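Local structure of zinc chaperone AztD (6CMK) at residues F39-D44 with A68-S73; R352-V357 with P392-A397; V48-A53 with A60-K65; V89-S94 with K113-E118. The protein acts as a periplasmic zinc chaperone, a beta-propeller protein that hands a zinc ion directly to the solute-binding protein AztC of the AztABCD transport system. All blocks are in the same frame, centred on the assembly; numbering follows the deposited sequence.

Contact 1 (F39-D44 with A68-S73); sequences FIADHD and ANLSRS
The delta methyl CD1 of Leu70 presses against a backbone carbonyl, lying 3.2 Å from Phe39 O, and no direct hydrogen bond joins residues 39-44 to 68-73. Strand 32-42 belongs to the propeller blade that closes the ring, strand 69-72 to the next; between these two segments the blades meet by packing and water, while Asn69 and Arg72 reach Asn394 and Ala397 on strand 392-403 by direct bonds. Leu70 is extended toward its neighbour, with CD1 anti to CA (chi2 175°), and the same methyl sits 3.9 Å from Ala41 CB. That small side chain also rests on the backbone opposite, Ala41 CB being 3.3 Å from Ala68 O. Phe39 offers mainly its CB, while its ring turns off toward strands 47-52 and 78-83. Where the strand ends, two waters take over. One donates to both Asp42 O (2.8 Å) and Ala68 O (2.7 Å); the other accepts from Ala68 N at 3.0 Å and lies 2.9 Å from Asp42 O. Asp42 OD1 forms an Asx turn with Asp44 N. Between these segments cohesion rests on the Leu70 methyl and two alanine CB atoms, with water meeting the polar needs of backbone atoms that cannot reach each other.

Contact 2 (R352-V357 with P392-A397); sequences RPRIAV and PFNIVA
Arg354 and Phe393 lie side by side at a junction of propeller blades, just before strand 355-357, which runs 10° from parallel to strand 392-397, the inner strand of the adjacent blade. Phe393 and Asn394 form a classic beta bulge opposite Ala41, within the blade that joins the two chain termini. At the bulge both side chains come near Arg354. Phe393 holds CG anti to its backbone N (chi1 -178°), and its CE1 lies 3.7 Å from the guanidinium plane, over the centre; the ring itself is inclined to that plane rather than stacked flat. At its edge the ring meets Arg352 O, in plane and 3.3 Å from CD1, a buried carbonyl with no polar partner in the model. Chi2 (-69°) bends the Arg354 chain at CD; farther out, NH1 bonds Pro353 O at 2.9 Å, from above the carbonyl plane. NE and Asn394 ND2 share a water, while Asn394 OD1 accepts from Asn69 of the next blade. Further along, Ile395 CG1 packs 3.8 Å from Ala356 CB. Between the segments no direct hydrogen bond forms; instead a water donates to Ile355 O (2.7 Å) and Ile395 O (2.8 Å), and beyond it Ala397 CB touches Val357 O at 3.4 Å.

Contact 3 (V48-A53 with A60-K65); sequences VNVIDA and ATFNVK
Val48, Val50 and Phe62 lose the most surface in this antiparallel hairpin, which forms the two outer strands, 47-52 and 58-63, of the propeller blade that joins the chain termini. All three point to the same face of the sheet. The Val48 side chain makes no close contact across the hairpin; its backbone forms a hydrogen-bonded pair with Phe62, Val48 N giving to Phe62 O at 2.9 Å and Phe62 N returning to Val48 O at 2.8 Å, both nearly straight. Phe62 sets CG beside its backbone N (chi1 -63°), and the ring slants across to Val50, whose CG2 lies 3.6 Å from Phe62 CE2. The same methyl is 4.1 Å from Ala60 CB, the partner of Val50 in the second hydrogen-bonded pair. There Val50 N binds Ala60 O at 2.9 Å, whereas the return bond from Ala60 N to Val50 O is long and weak. Ile92 of the following blade covers both Val48 and Phe62. On the other face, Asn49 and Thr61 form the non-hydrogen-bonded pair between these two. Their side chains run alongside one another, and Thr61 OG1 donates to Asn49 OD1 at 2.8 Å, nearly along the C=O axis. The hairpin is thus two-sided: the valines and Phe62 serve the junction between blades, while on the Asn49-Thr61 face a side-chain bond supplies the link that the backbone lacks at that position.

Contact 4 (V89-S94 with K113-E118); sequences VSTIAS and KLLPLE
Thr91 meets Leu115 and Leu117 where strand 113-120, outermost in its propeller blade, turns a corner at Pro116 and interrupts its pairing with strand 88-100. Followed outward, the side chain has its CB 3.5 Å from Leu117 O. OG1 stands between the backbone N and carbonyl carbon (chi1 72°), the crowded position, from where it donates to Leu117 O at 2.9 Å, in the carbonyl plane and on a lone pair. It also comes within 3.2 Å of Leu115 CB, the two side chains crossing at about a right angle. CG2, the other tip, lies 3.1 Å from Leu117 O and 3.6 Å from Leu117 CD2. The backbone of Thr91 is divided too: its O accepts from Leu115 N, while its N gives to a water that lies within bonding distance of both Leu115 O and Leu117 O. Before the corner the pairing is regular, with Ala93 and Lys113 joined by two backbone bonds, of which Ala93 N to Lys113 O is 2.8 Å. Leu115 CD1 packs on Ala93 CB, and helix 149-153 touches Leu115 and Leu117 through Val152. At the far end a second water joins Glu118 OE2 to Ser90 OG, whose protein partner is Gln83. A hydroxyl and a water thus link Thr91 to the chain on both sides of the corner, where regular strand pairing is interrupted.

Contacts 1, 2 and 3 all reach the sheet of strands 32-42, 47-52, 58-63 and 392-403. Its innermost strand comes from the C-terminal end and the others from the N-terminal end; this Velcro closure completes the propeller ring, and strand 392-403 runs on toward His405 of zinc site 2. Contact 3, the outer hairpin, falls in sequence between the two halves of contact 1; contact 4 follows, and contact 2 comes last. Contacts 1 and 2, centres 8 Å apart, face the second and last blades. Contact 4, inside the second blade, lies 11 Å from contact 3, centre to centre. Strands within a blade are joined by backbone bonds; between blades, packing, waters and a few side-chain bonds do the work.

Contact 1 (F39-D44 with A68-S73)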
loop_
_atom_site.group_PDB
_atom_site.type_symbol
_atom_site.label_atom_id
_atom_site.label_comp_id
_atom_site.label_asym_id
_atom_site.label_seq_id
_atom_site.Cartn_x
_atom_site.Cartn_y
_atom_site.Cartn_z
ATOM N N PHE B 39 5.134 20.710 1.759
ATOM C CA PHE B 39 5.760 21.242 2.959
ATOM C C PHE B 39 7.116 21.782 2.547
ATOM O O PHE B 39 7.930 21.047 1.981
ATOM C CB PHE B 39 5.858 20.159 4.035
ATOM C CG PHE B 39 4.516 19.663 4.472
ATOM C CD1 PHE B 39 3.823 18.759 3.692
ATOM C CD2 PHE B 39 3.917 20.153 5.617
ATOM C CE1 PHE B 39 2.571 18.323 4.058
ATOM C CE2 PHE B 39 2.662 19.717 5.993
ATOM C CZ PHE B 39 1.993 18.805 5.212
ATOM N N ILE B 40 7.336 23.075 2.788
ATOM C CA ILE B 40 8.456 23.797 2.199
ATOM C C ILE B 40 9.196 24.526 3.306
ATOM O O ILE B 40 8.610 25.356 4.012
ATOM C CB ILE B 40 8.000 24.790 1.122
ATOM C CG1 ILE B 40 7.099 24.108 0.085
ATOM C CG2 ILE B 40 9.208 25.390 0.433
ATOM C CD1 ILE B 40 5.748 24.758 -0.010
ATOM N N ALA B 41 10.481 24.239 3.435
ATOM C CA ALA B 41 11.321 24.878 4.435
ATOM C C ALA B 41 12.109 26.025 3.814
ATOM O O ALA B 41 12.663 25.898 2.719
ATOM C CB ALA B 41 12.285 23.867 5.061
ATOM N N ASP B 42 12.151 27.142 4.531
ATOM C CA ASP B 42 12.953 28.286 4.125
ATOM C C ASP B 42 14.419 28.009 4.414
ATOM O O ASP B 42 14.757 27.353 5.404
ATOM C CB ASP B 42 12.488 29.535 4.867
ATOM C CG ASP B 42 13.039 30.807 4.268
ATOM O OD1 ASP B 42 14.127 31.246 4.703
ATOM O OD2 ASP B 42 12.389 31.346 3.351
ATOM N N HIS B 43 15.296 28.508 3.542
ATOM C CA HIS B 43 16.712 28.195 3.685
ATOM C C HIS B 43 17.305 28.866 4.913
ATOM O O HIS B 43 18.178 28.294 5.573
ATOM C CB HIS B 43 17.500 28.622 2.448
ATOM C CG HIS B 43 18.965 28.348 2.568
ATOM N ND1 HIS B 43 19.854 29.278 3.056
ATOM C CD2 HIS B 43 19.689 27.235 2.302
ATOM C CE1 HIS B 43 21.067 28.757 3.067
ATOM N NE2 HIS B 43 20.995 27.520 2.613
ATOM N N ASP B 44 16.854 30.080 5.219
ATOM C CA ASP B 44 17.429 30.899 6.282
ATOM C C ASP B 44 16.520 31.043 7.489
ATOM O O ASP B 44 17.001 31.024 8.625
ATOM C CB ASP B 44 17.753 32.299 5.748
ATOM C CG ASP B 44 18.413 32.267 4.387
ATOM O OD1 ASP B 44 19.575 31.819 4.296
ATOM O OD2 ASP B 44 17.760 32.678 3.402
ATOM N N ALA B 68 15.153 24.160 8.601
ATOM C CA ALA B 68 14.869 22.737 8.670
ATOM C C ALA B 68 15.173 22.020 7.364
ATOM O O ALA B 68 15.066 22.592 6.276
ATOM C CB ALA B 68 13.394 22.482 9.019
ATOM N N ASN B 69 15.550 20.750 7.504
ATOM C CA ASN B 69 15.442 19.748 6.458
ATOM C C ASN B 69 14.164 18.953 6.716
ATOM O O ASN B 69 13.741 18.797 7.861
ATOM C CB ASN B 69 16.664 18.818 6.447
ATOM C CG ASN B 69 17.971 19.544 6.116
ATOM O OD1 ASN B 69 19.048 19.107 6.527
ATOM N ND2 ASN B 69 17.884 20.649 5.378
ATOM N N LEU B 70 13.528 18.472 5.653
ATOM C CA LEU B 70 12.204 17.880 5.782
ATOM C C LEU B 70 12.196 16.431 5.329
ATOM O O LEU B 70 12.827 16.074 4.328
ATOM C CB LEU B 70 11.156 18.669 4.973
ATOM C CG LEU B 70 10.927 20.118 5.405
ATOM C CD1 LEU B 70 9.974 20.825 4.466
ATOM C CD2 LEU B 70 10.385 20.177 6.812
ATOM N N SER B 71 11.452 15.607 6.070
ATOM C CA SER B 71 11.201 14.224 5.703
ATOM C C SER B 71 9.737 13.900 5.958
ATOM O O SER B 71 9.139 14.381 6.925
ATOM C CB SER B 71 12.077 13.244 6.498
ATOM O OG SER B 71 13.449 13.374 6.180
ATOM N N ARG B 72 9.171 13.061 5.098
ATOM C CA ARG B 72 7.820 12.563 5.289
ATOM C C ARG B 72 7.861 11.106 5.718
ATOM O O ARG B 72 8.802 10.375 5.416
ATOM C CB ARG B 72 6.976 12.681 4.012
ATOM C CG ARG B 72 7.527 11.930 2.809
ATOM C CD ARG B 72 6.459 11.705 1.741
ATOM N NE ARG B 72 5.527 10.635 2.108
ATOM C CZ ARG B 72 4.459 10.302 1.388
ATOM N NH1 ARG B 72 4.173 10.957 0.269
ATOM N NH2 ARG B 72 3.674 9.309 1.775
ATOM N N SER B 73 6.807 10.694 6.414
ATOM C CA SER B 73 6.612 9.288 6.719
ATOM C C SER B 73 6.067 8.563 5.497
ATOM O O SER B 73 5.524 9.174 4.575
ATOM C CB SER B 73 5.635 9.111 7.875
ATOM O OG SER B 73 4.334 9.489 7.466
HETATM O O HOH W 1 13.175 26.148 7.466
HETATM O O HOH W 2 16.088 24.874 5.312
#

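Contact 2 (R352-V357 with P392-A397)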
loop_
_atom_site.group_PDB
_atom_site.type_symbol
_atom_site.label_atom_id
_atom_site.label_comp_id
_atom_site.label_asym_id
_atom_site.label_seq_id
_atom_site.Cartn_x
_atom_site.Cartn_y
_atom_site.Cartn_z
ATOM N N ARG B 352 19.751 26.248 -3.440
ATOM C CA ARG B 352 19.549 25.663 -4.754
ATOM C C ARG B 352 18.214 24.952 -4.840
ATOM O O ARG B 352 17.637 24.562 -3.822
ATOM C CB ARG B 352 20.679 24.695 -5.121
ATOM C CG ARG B 352 22.024 25.378 -5.078
ATOM C CD ARG B 352 23.018 24.778 -6.042
ATOM N NE ARG B 352 24.320 25.402 -5.847
ATOM C CZ ARG B 352 25.093 25.177 -4.791
ATOM N NH1 ARG B 352 24.702 24.332 -3.841
ATOM N NH2 ARG B 352 26.258 25.793 -4.683
ATOM N N PRO B 353 17.706 24.762 -6.055
ATOM C CA PRO B 353 16.415 24.087 -6.242
ATOM C C PRO B 353 16.342 22.689 -5.636
ATOM O O PRO B 353 17.331 21.958 -5.560
ATOM C CB PRO B 353 16.286 24.038 -7.764
ATOM C CG PRO B 353 16.978 25.292 -8.199
ATOM C CD PRO B 353 18.186 25.367 -7.310
ATOM N N ARG B 354 15.124 22.326 -5.226
ATOM C CA ARG B 354 14.772 20.988 -4.769
ATOM C C ARG B 354 13.480 20.575 -5.465
ATOM O O ARG B 354 12.624 21.421 -5.754
ATOM C CB ARG B 354 14.600 20.942 -3.235
ATOM C CG ARG B 354 15.881 21.299 -2.447
ATOM C CD ARG B 354 16.893 20.188 -2.655
ATOM N NE ARG B 354 18.123 20.325 -1.878
ATOM C CZ ARG B 354 19.266 20.821 -2.330
ATOM N NH1 ARG B 354 19.366 21.275 -3.571
ATOM N NH2 ARG B 354 20.322 20.862 -1.525
ATOM N N ILE B 355 13.359 19.268 -5.750
ATOM C CA ILE B 355 12.239 18.685 -6.489
ATOM C C ILE B 355 11.302 17.961 -5.527
ATOM O O ILE B 355 11.752 17.242 -4.628
ATOM C CB ILE B 355 12.720 17.678 -7.557
ATOM C CG1 ILE B 355 13.949 18.145 -8.345
ATOM C CG2 ILE B 355 11.580 17.345 -8.499
ATOM C CD1 ILE B 355 14.654 16.967 -9.049
ATOM N N ALA B 356 9.995 18.105 -5.750
ATOM C CA ALA B 356 8.994 17.208 -5.174
ATOM C C ALA B 356 7.986 16.810 -6.243
ATOM O O ALA B 356 7.858 17.461 -7.277
ATOM C CB ALA B 356 8.250 17.845 -3.989
ATOM N N VAL B 357 7.253 15.726 -5.978
ATOM C CA VAL B 357 6.213 15.247 -6.887
ATOM C C VAL B 357 4.916 15.079 -6.107
ATOM O O VAL B 357 4.913 14.475 -5.033
ATOM C CB VAL B 357 6.598 13.912 -7.554
ATOM C CG1 VAL B 357 5.529 13.512 -8.575
ATOM C CG2 VAL B 357 7.957 14.004 -8.226
ATOM N N PRO B 392 12.352 29.656 -0.514
ATOM C CA PRO B 392 11.828 28.290 -0.426
ATOM C C PRO B 392 12.881 27.309 -0.906
ATOM O O PRO B 392 13.448 27.462 -1.990
ATOM C CB PRO B 392 10.600 28.320 -1.339
ATOM C CG PRO B 392 10.838 29.467 -2.268
ATOM C CD PRO B 392 11.606 30.480 -1.484
ATOM N N PHE B 393 13.161 26.312 -0.073
ATOM C CA PHE B 393 14.324 25.460 -0.275
ATOM C C PHE B 393 13.926 23.986 -0.252
ATOM O O PHE B 393 13.567 23.426 -1.292
ATOM C CB PHE B 393 15.368 25.815 0.792
ATOM C CG PHE B 393 16.649 25.052 0.694
ATOM C CD1 PHE B 393 17.242 24.797 -0.526
ATOM C CD2 PHE B 393 17.287 24.629 1.842
ATOM C CE1 PHE B 393 18.434 24.096 -0.603
ATOM C CE2 PHE B 393 18.473 23.938 1.774
ATOM C CZ PHE B 393 19.051 23.669 0.557
ATOM N N ASN B 394 13.968 23.345 0.913
ATOM C CA ASN B 394 13.605 21.936 1.006
ATOM C C ASN B 394 12.100 21.742 0.866
ATOM O O ASN B 394 11.301 22.543 1.352
ATOM C CB ASN B 394 14.065 21.344 2.338
ATOM C CG ASN B 394 15.570 21.307 2.473
ATOM O OD1 ASN B 394 16.132 21.715 3.497
ATOM N ND2 ASN B 394 16.237 20.828 1.441
ATOM N N ILE B 395 11.712 20.649 0.217
ATOM C CA ILE B 395 10.304 20.430 -0.083
ATOM C C ILE B 395 10.003 18.936 -0.045
ATOM O O ILE B 395 10.780 18.107 -0.531
ATOM C CB ILE B 395 9.935 21.071 -1.444
ATOM C CG1 ILE B 395 8.454 20.860 -1.761
ATOM C CG2 ILE B 395 10.806 20.518 -2.570
ATOM C CD1 ILE B 395 7.987 21.698 -2.946
ATOM N N VAL B 396 8.868 18.593 0.563
ATOM C CA VAL B 396 8.306 17.250 0.473
ATOM C C VAL B 396 6.810 17.387 0.225
ATOM O O VAL B 396 6.205 18.428 0.486
ATOM C CB VAL B 396 8.571 16.376 1.724
ATOM C CG1 VAL B 396 10.074 16.142 1.906
ATOM C CG2 VAL B 396 7.941 16.995 2.976
ATOM N N ALA B 397 6.218 16.315 -0.301
ATOM C CA ALA B 397 4.806 16.292 -0.669
ATOM C C ALA B 397 4.158 15.006 -0.178
ATOM O O ALA B 397 4.773 13.940 -0.230
ATOM C CB ALA B 397 4.623 16.377 -2.189
HETATM O O HOH W 3 18.758 20.229 1.106
HETATM O O HOH W 4 11.179 16.057 -2.328
HETATM O O HOH W 5 4.826 12.607 -2.998
#

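Contact 3 (V48-A53 with A60-K65)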
loop_
_atom_site.group_PDB
_atom_site.type_symbol
_atom_site.label_atom_id
_atom_site.label_comp_id
_atom_site.label_asym_id
_atom_site.label_seq_id
_atom_site.Cartn_x
_atom_site.Cartn_y
_atom_site.Cartn_z
ATOM N N VAL B 48 8.365 26.645 8.265
ATOM C CA VAL B 48 7.901 25.628 7.322
ATOM C C VAL B 48 6.527 26.062 6.834
ATOM O O VAL B 48 5.613 26.276 7.640
ATOM C CB VAL B 48 7.849 24.223 7.947
ATOM C CG1 VAL B 48 7.271 23.215 6.959
ATOM C CG2 VAL B 48 9.234 23.781 8.383
ATOM N N ASN B 49 6.396 26.241 5.523
ATOM C CA ASN B 49 5.129 26.596 4.903
ATOM C C ASN B 49 4.434 25.350 4.362
ATOM O O ASN B 49 5.079 24.421 3.876
ATOM C CB ASN B 49 5.341 27.604 3.772
ATOM C CG ASN B 49 5.657 28.999 4.282
ATOM O OD1 ASN B 49 4.828 29.639 4.925
ATOM N ND2 ASN B 49 6.853 29.477 3.985
ATOM N N VAL B 50 3.107 25.342 4.455
ATOM C CA VAL B 50 2.279 24.255 3.940
ATOM C C VAL B 50 1.393 24.849 2.864
ATOM O O VAL B 50 0.726 25.862 3.096
ATOM C CB VAL B 50 1.425 23.592 5.036
ATOM C CG1 VAL B 50 0.743 22.317 4.487
ATOM C CG2 VAL B 50 2.269 23.274 6.262
ATOM N N ILE B 51 1.390 24.221 1.698
ATOM C CA ILE B 51 0.697 24.741 0.530
ATOM C C ILE B 51 -0.131 23.613 -0.056
ATOM O O ILE B 51 0.317 22.464 -0.099
ATOM C CB ILE B 51 1.706 25.303 -0.491
ATOM C CG1 ILE B 51 2.341 26.572 0.104
ATOM C CG2 ILE B 51 1.058 25.571 -1.857
ATOM C CD1 ILE B 51 3.226 27.354 -0.838
ATOM N N ASP B 52 -1.346 23.941 -0.479
ATOM C CA ASP B 52 -2.158 22.995 -1.236
ATOM C C ASP B 52 -1.513 22.781 -2.599
ATOM O O ASP B 52 -1.378 23.724 -3.382
ATOM C CB ASP B 52 -3.582 23.528 -1.377
ATOM C CG ASP B 52 -4.529 22.533 -2.030
ATOM O OD1 ASP B 52 -4.096 21.675 -2.833
ATOM O OD2 ASP B 52 -5.735 22.612 -1.734
ATOM N N ALA B 53 -1.090 21.548 -2.874
ATOM C CA ALA B 53 -0.333 21.289 -4.094
ATOM C C ALA B 53 -1.185 21.479 -5.342
ATOM O O ALA B 53 -0.653 21.761 -6.420
ATOM C CB ALA B 53 0.234 19.871 -4.077
ATOM N N ALA B 60 -0.838 26.894 5.897
ATOM C CA ALA B 60 -0.285 27.129 7.223
ATOM C C ALA B 60 1.156 27.589 7.104
ATOM O O ALA B 60 1.849 27.280 6.131
ATOM C CB ALA B 60 -0.351 25.867 8.095
ATOM N N THR B 61 1.583 28.346 8.107
ATOM C CA THR B 61 2.982 28.672 8.330
ATOM C C THR B 61 3.319 28.250 9.751
ATOM O O THR B 61 2.623 28.633 10.695
ATOM C CB THR B 61 3.248 30.165 8.132
ATOM O OG1 THR B 61 2.887 30.542 6.801
ATOM C CG2 THR B 61 4.712 30.491 8.358
ATOM N N PHE B 62 4.361 27.445 9.899
ATOM C CA PHE B 62 4.808 26.986 11.204
ATOM C C PHE B 62 6.156 27.605 11.514
ATOM O O PHE B 62 7.084 27.533 10.700
ATOM C CB PHE B 62 4.915 25.466 11.256
ATOM C CG PHE B 62 3.614 24.774 11.068
ATOM C CD1 PHE B 62 2.529 25.089 11.866
ATOM C CD2 PHE B 62 3.465 23.820 10.084
ATOM C CE1 PHE B 62 1.317 24.456 11.693
ATOM C CE2 PHE B 62 2.261 23.183 9.908
ATOM C CZ PHE B 62 1.181 23.504 10.710
ATOM N N ASN B 63 6.262 28.198 12.690
ATOM C CA ASN B 63 7.535 28.709 13.168
ATOM C C ASN B 63 8.193 27.650 14.039
ATOM O O ASN B 63 7.579 27.136 14.982
ATOM C CB ASN B 63 7.339 30.017 13.934
ATOM C CG ASN B 63 6.686 31.084 13.082
ATOM O OD1 ASN B 63 7.280 31.571 12.120
ATOM N ND2 ASN B 63 5.452 31.442 13.418
ATOM N N VAL B 64 9.433 27.311 13.702
ATOM C CA VAL B 64 10.202 26.348 14.475
ATOM C C VAL B 64 11.438 27.082 14.980
ATOM O O VAL B 64 11.471 28.318 14.984
ATOM C CB VAL B 64 10.532 25.093 13.641
ATOM C CG1 VAL B 64 9.253 24.328 13.314
ATOM C CG2 VAL B 64 11.274 25.438 12.352
ATOM N N LYS B 65 12.457 26.345 15.415
ATOM C CA LYS B 65 13.581 26.975 16.097
ATOM C C LYS B 65 14.723 27.329 15.149
ATOM O O LYS B 65 15.370 28.368 15.330
ATOM C CB LYS B 65 14.086 26.059 17.220
ATOM C CG LYS B 65 15.248 26.641 18.027
ATOM C CD LYS B 65 15.726 25.687 19.125
ATOM C CE LYS B 65 17.074 26.131 19.693
ATOM N NZ LYS B 65 17.683 25.119 20.604
#

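Contact 4 (V89-S94 with K113-E118)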
loop_
_atom_site.group_PDB
_atom_site.type_symbol
_atom_site.label_atom_id
_atom_site.label_comp_id
_atom_site.label_asym_id
_atom_site.label_seq_id
_atom_site.Cartn_x
_atom_site.Cartn_y
_atom_site.Cartn_z
ATOM N N VAL B 89 14.209 18.313 16.514
ATOM C CA VAL B 89 13.400 17.854 15.392
ATOM C C VAL B 89 11.951 18.117 15.773
ATOM O O VAL B 89 11.496 17.675 16.835
ATOM C CB VAL B 89 13.631 16.366 15.079
ATOM C CG1 VAL B 89 12.853 15.951 13.837
ATOM C CG2 VAL B 89 15.118 16.080 14.915
ATOM N N SER B 90 11.245 18.868 14.934
ATOM C CA SER B 90 9.834 19.159 15.135
ATOM C C SER B 90 9.011 18.216 14.282
ATOM O O SER B 90 9.498 17.651 13.302
ATOM C CB SER B 90 9.494 20.603 14.763
ATOM O OG SER B 90 10.204 21.523 15.562
ATOM N N THR B 91 7.747 18.059 14.662
ATOM C CA THR B 91 6.869 17.097 14.017
ATOM C C THR B 91 5.557 17.767 13.652
ATOM O O THR B 91 4.956 18.467 14.470
ATOM C CB THR B 91 6.631 15.903 14.933
ATOM O OG1 THR B 91 5.774 16.286 16.010
ATOM C CG2 THR B 91 7.953 15.445 15.495
ATOM N N ILE B 92 5.115 17.529 12.423
ATOM C CA ILE B 92 3.914 18.127 11.859
ATOM C C ILE B 92 2.961 17.002 11.476
ATOM O O ILE B 92 3.366 16.033 10.822
ATOM C CB ILE B 92 4.257 18.991 10.629
ATOM C CG1 ILE B 92 5.075 20.216 11.040
ATOM C CG2 ILE B 92 2.991 19.427 9.883
ATOM C CD1 ILE B 92 5.769 20.913 9.867
ATOM N N ALA B 93 1.698 17.134 11.872
ATOM C CA ALA B 93 0.656 16.271 11.329
ATOM C C ALA B 93 0.207 16.860 10.002
ATOM O O ALA B 93 -0.267 18.000 9.943
ATOM C CB ALA B 93 -0.517 16.138 12.294
ATOM N N SER B 94 0.390 16.098 8.929
ATOM C CA SER B 94 0.135 16.635 7.600
ATOM C C SER B 94 -1.332 16.975 7.396
ATOM O O SER B 94 -1.662 17.849 6.582
ATOM C CB SER B 94 0.575 15.625 6.554
ATOM O OG SER B 94 -0.306 14.512 6.560
ATOM N N LYS B 113 -1.060 20.580 11.379
ATOM C CA LYS B 113 -0.783 21.156 12.686
ATOM C C LYS B 113 0.579 20.718 13.206
ATOM O O LYS B 113 1.090 19.643 12.872
ATOM C CB LYS B 113 -1.881 20.792 13.695
ATOM C CG LYS B 113 -1.980 19.318 14.040
ATOM C CD LYS B 113 -3.161 19.058 14.964
ATOM C CE LYS B 113 -3.524 17.581 15.020
ATOM N NZ LYS B 113 -4.131 17.088 13.751
ATOM N N LEU B 114 1.163 21.582 14.024
ATOM C CA LEU B 114 2.387 21.245 14.730
ATOM C C LEU B 114 2.041 20.320 15.885
ATOM O O LEU B 114 1.178 20.641 16.707
ATOM C CB LEU B 114 3.067 22.508 15.255
ATOM C CG LEU B 114 4.362 22.992 14.612
ATOM C CD1 LEU B 114 4.790 24.275 15.306
ATOM C CD2 LEU B 114 5.465 21.955 14.701
ATOM N N LEU B 115 2.691 19.179 15.934
ATOM C CA LEU B 115 2.454 18.252 17.023
ATOM C C LEU B 115 3.343 18.593 18.205
ATOM O O LEU B 115 4.346 19.306 18.065
ATOM C CB LEU B 115 2.713 16.826 16.562
ATOM C CG LEU B 115 1.655 16.262 15.612
ATOM C CD1 LEU B 115 2.164 14.994 14.958
ATOM C CD2 LEU B 115 0.327 16.013 16.327
ATOM N N PRO B 116 2.981 18.122 19.404
ATOM C CA PRO B 116 3.823 18.402 20.577
ATOM C C PRO B 116 5.134 17.637 20.580
ATOM O O PRO B 116 6.059 18.042 21.298
ATOM C CB PRO B 116 2.933 17.991 21.759
ATOM C CG PRO B 116 1.980 16.994 21.188
ATOM C CD PRO B 116 1.728 17.435 19.770
ATOM N N LEU B 117 5.244 16.551 19.816
ATOM C CA LEU B 117 6.473 15.769 19.811
ATOM C C LEU B 117 7.631 16.596 19.279
ATOM O O LEU B 117 7.601 17.066 18.134
ATOM C CB LEU B 117 6.321 14.505 18.968
ATOM C CG LEU B 117 7.634 13.712 18.842
ATOM C CD1 LEU B 117 7.960 13.042 20.155
ATOM C CD2 LEU B 117 7.549 12.664 17.772
ATOM N N GLU B 118 8.661 16.733 20.107
ATOM C CA GLU B 118 9.960 17.238 19.694
ATOM C C GLU B 118 11.018 16.231 20.112
ATOM O O GLU B 118 10.931 15.644 21.194
ATOM C CB GLU B 118 10.291 18.585 20.330
ATOM C CG GLU B 118 9.434 19.746 19.893
ATOM C CD GLU B 118 9.937 21.055 20.476
ATOM O OE1 GLU B 118 10.792 21.006 21.385
ATOM O OE2 GLU B 118 9.488 22.126 20.023
HETATM O O HOH W 6 8.406 21.893 17.609
HETATM O O HOH W 7 6.940 19.533 17.112
#